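Local coordinates for Os03g0854200 protein (Oryza sativa Japonica Group, PDB 3HKM), which is a probable exosome core component of the RNase PH family that binds double-stranded DNA and single-stranded RNA and shows DNase and phosphorolytic RNase activity in vitro, at residues A[45-50]-A[130-135]. Residues are numbered along the deposited sequence; the frame is centred on the assembly and turned at random.
Sequences YGPKPG and AGIPLK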
ATOM      1  N   TYR A  45       8.592  -0.304  13.737  1.00 18.76           N
ATOM      2  CA  TYR A  45       9.364  -0.282  14.976  1.00 20.41           C
ATOM      3  C   TYR A  45      10.487   0.788  15.075  1.00 23.31           C
ATOM      4  O   TYR A  45      11.653   0.453  15.217  1.00 23.64           O
ATOM      5  CB  TYR A  45       9.822  -1.711  15.313  1.00 19.85           C
ATOM      6  CG  TYR A  45       8.619  -2.618  15.513  1.00 19.50           C
ATOM      7  CD1 TYR A  45       7.950  -2.654  16.726  1.00 20.69           C
ATOM      8  CD2 TYR A  45       8.110  -3.382  14.468  1.00 20.59           C
ATOM      9  CE1 TYR A  45       6.825  -3.449  16.911  1.00 20.82           C
ATOM     10  CE2 TYR A  45       6.982  -4.179  14.642  1.00 19.81           C
ATOM     11  CZ  TYR A  45       6.347  -4.207  15.866  1.00 21.16           C
ATOM     12  OH  TYR A  45       5.231  -4.994  16.057  1.00 23.58           O
ATOM     13  N   GLY A  46      10.098   2.073  15.028  1.00 27.72           N
ATOM     14  CA  GLY A  46      11.005   3.219  15.126  1.00 20.14           C
ATOM     15  C   GLY A  46      12.322   2.945  14.434  1.00 23.34           C
ATOM     16  O   GLY A  46      12.527   1.847  13.926  1.00 25.23           O
ATOM     17  N   PRO A  47      13.229   3.931  14.377  1.00 22.07           N
ATOM     18  CA  PRO A  47      14.507   3.490  13.819  1.00 23.35           C
ATOM     19  C   PRO A  47      15.358   2.848  14.917  1.00 24.11           C
ATOM     20  O   PRO A  47      15.620   3.496  15.934  1.00 24.28           O
ATOM     21  CB  PRO A  47      15.140   4.793  13.305  1.00 24.89           C
ATOM     22  CG  PRO A  47      14.043   5.835  13.376  1.00 21.66           C
ATOM     23  CD  PRO A  47      13.159   5.394  14.487  1.00 21.87           C
ATOM     24  N   LYS A  48      15.749   1.587  14.719  1.00 22.94           N
ATOM     25  CA  LYS A  48      16.538   0.844  15.704  1.00 24.50           C
ATOM     26  C   LYS A  48      18.024   0.751  15.304  1.00 22.63           C
ATOM     27  O   LYS A  48      18.348   0.289  14.211  1.00 22.14           O
ATOM     28  CB  LYS A  48      15.941  -0.555  15.918  1.00 21.79           C
ATOM     29  CG  LYS A  48      16.742  -1.436  16.881  1.00 26.05           C
ATOM     30  CD  LYS A  48      16.148  -2.848  17.021  1.00 28.48           C
ATOM     31  CE  LYS A  48      16.949  -3.687  18.012  1.00 28.37           C
ATOM     32  NZ  LYS A  48      16.294  -4.992  18.297  1.00 33.64           N
ATOM     33  N   PRO A  49      18.931   1.196  16.194  1.00 24.71           N
ATOM     34  CA  PRO A  49      20.376   1.154  15.913  1.00 23.95           C
ATOM     35  C   PRO A  49      20.858  -0.216  15.426  1.00 23.16           C
ATOM     36  O   PRO A  49      20.440  -1.246  15.950  1.00 24.46           O
ATOM     37  CB  PRO A  49      21.007   1.473  17.271  1.00 23.02           C
ATOM     38  CG  PRO A  49      19.985   2.326  17.966  1.00 24.12           C
ATOM     39  CD  PRO A  49      18.632   1.848  17.486  1.00 23.52           C
ATOM     40  N   GLY A  50      21.740  -0.221  14.436  1.00 23.23           N
ATOM     41  CA  GLY A  50      22.330  -1.457  13.954  1.00 25.33           C
ATOM     42  C   GLY A  50      21.827  -1.854  12.580  1.00 26.82           C
ATOM     43  O   GLY A  50      20.725  -1.489  12.185  1.00 25.35           O
ATOM     44  N   ALA A 130       4.973   6.351  13.213  1.00 18.45           N
ATOM     45  CA  ALA A 130       6.181   5.934  13.925  1.00 17.79           C
ATOM     46  C   ALA A 130       7.281   6.995  13.848  1.00 18.08           C
ATOM     47  O   ALA A 130       8.340   6.851  14.461  1.00 18.11           O
ATOM     48  CB  ALA A 130       6.689   4.612  13.379  1.00 17.42           C
ATOM     49  N   GLY A 131       7.033   8.062  13.095  1.00 17.53           N
ATOM     50  CA  GLY A 131       8.035   9.103  12.926  1.00 18.65           C
ATOM     51  C   GLY A 131       9.221   8.656  12.087  1.00 17.53           C
ATOM     52  O   GLY A 131      10.367   8.986  12.379  1.00 18.10           O
ATOM     53  N   ILE A 132       8.942   7.884  11.043  1.00 17.64           N
ATOM     54  CA  ILE A 132       9.979   7.476  10.108  1.00 16.41           C
ATOM     55  C   ILE A 132      10.012   8.529   9.026  1.00 18.13           C
ATOM     56  O   ILE A 132       8.987   8.822   8.416  1.00 19.27           O
ATOM     57  CB  ILE A 132       9.659   6.119   9.461  1.00 16.82           C
ATOM     58  CG1 ILE A 132       9.222   5.088  10.512  1.00 16.30           C
ATOM     59  CG2 ILE A 132      10.839   5.623   8.638  1.00 17.08           C
ATOM     60  CD1 ILE A 132      10.246   4.803  11.577  1.00 18.16           C
ATOM     61  N   PRO A 133      11.186   9.118   8.785  1.00 18.59           N
ATOM     62  CA  PRO A 133      11.302  10.177   7.774  1.00 19.09           C
ATOM     63  C   PRO A 133      10.979   9.678   6.355  1.00 20.11           C
ATOM     64  O   PRO A 133      11.633   8.766   5.852  1.00 19.56           O
ATOM     65  CB  PRO A 133      12.776  10.603   7.881  1.00 18.77           C
ATOM     66  CG  PRO A 133      13.222  10.135   9.227  1.00 19.83           C
ATOM     67  CD  PRO A 133      12.455   8.878   9.494  1.00 18.66           C
ATOM     68  N   LEU A 134       9.980  10.283   5.720  1.00 21.50           N
ATOM     69  CA  LEU A 134       9.605   9.925   4.358  1.00 19.49           C
ATOM     70  C   LEU A 134       9.966  11.041   3.379  1.00 24.35           C
ATOM     71  O   LEU A 134       9.980  12.219   3.756  1.00 24.21           O
ATOM     72  CB  LEU A 134       8.104   9.659   4.289  1.00 21.45           C
ATOM     73  CG  LEU A 134       7.524   8.251   4.463  1.00 21.94           C
ATOM     74  CD1 LEU A 134       8.216   7.446   5.549  1.00 19.90           C
ATOM     75  CD2 LEU A 134       6.020   8.348   4.720  1.00 22.67           C
ATOM     76  N   LYS A 135      10.259  10.674   2.128  1.00 22.76           N
ATOM     77  CA  LYS A 135      10.441  11.650   1.046  1.00 23.56           C
ATOM     78  C   LYS A 135       9.094  12.280   0.669  1.00 23.17           C
ATOM     79  O   LYS A 135       9.010  13.446   0.288  1.00 23.73           O
ATOM     80  CB  LYS A 135      11.022  10.978  -0.205  1.00 22.05           C
ATOM     81  CG  LYS A 135      12.421  10.388  -0.087  1.00 23.23           C
ATOM     82  CD  LYS A 135      12.877   9.925  -1.468  1.00 24.82           C
ATOM     83  CE  LYS A 135      14.038   8.938  -1.421  1.00 27.50           C
ATOM     84  NZ  LYS A 135      15.374   9.601  -1.296  1.00 32.71           N
TER
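Ile132 meets Gly46 and Pro47 through a single methyl group. Its CD1 lies 4.0 Å from both Gly46 CA and Gly46 C and 4.2 Å from Pro47 CD, so the end of the isoleucine rests on the glycine backbone itself and against one carbon of the proline. The torsions account for this reach: CG1 stands beside the backbone N and anti to the carbonyl carbon (chi1 -47°), and chi2 of -60° turns CD1 toward the glycine. Gly46 has a positive phi of 36°, which favours glycine. This is the closer part, with Gly46 and Ile132 buried and Val44, Thr102 and Leu127 also touching Ile132. Toward the more open side, where Pro47 is partly exposed, the fit slackens: Ala130 CB points toward 45-50 but stays 4.6 Å from Gly46 N. Gly131, with positive phi, ends helix 115-130 in a Schellman motif, and the chain then leads on through Ile132 toward strand 138-145. The contact thus joins the loop after that helix to the C-terminal part of strand 38-49 in the RNase PH domain. With 141 Å² buried, carbon-to-carbon contacts and no polar pair between the segments, its chemistry implies modest, weakly directional van der Waals packing.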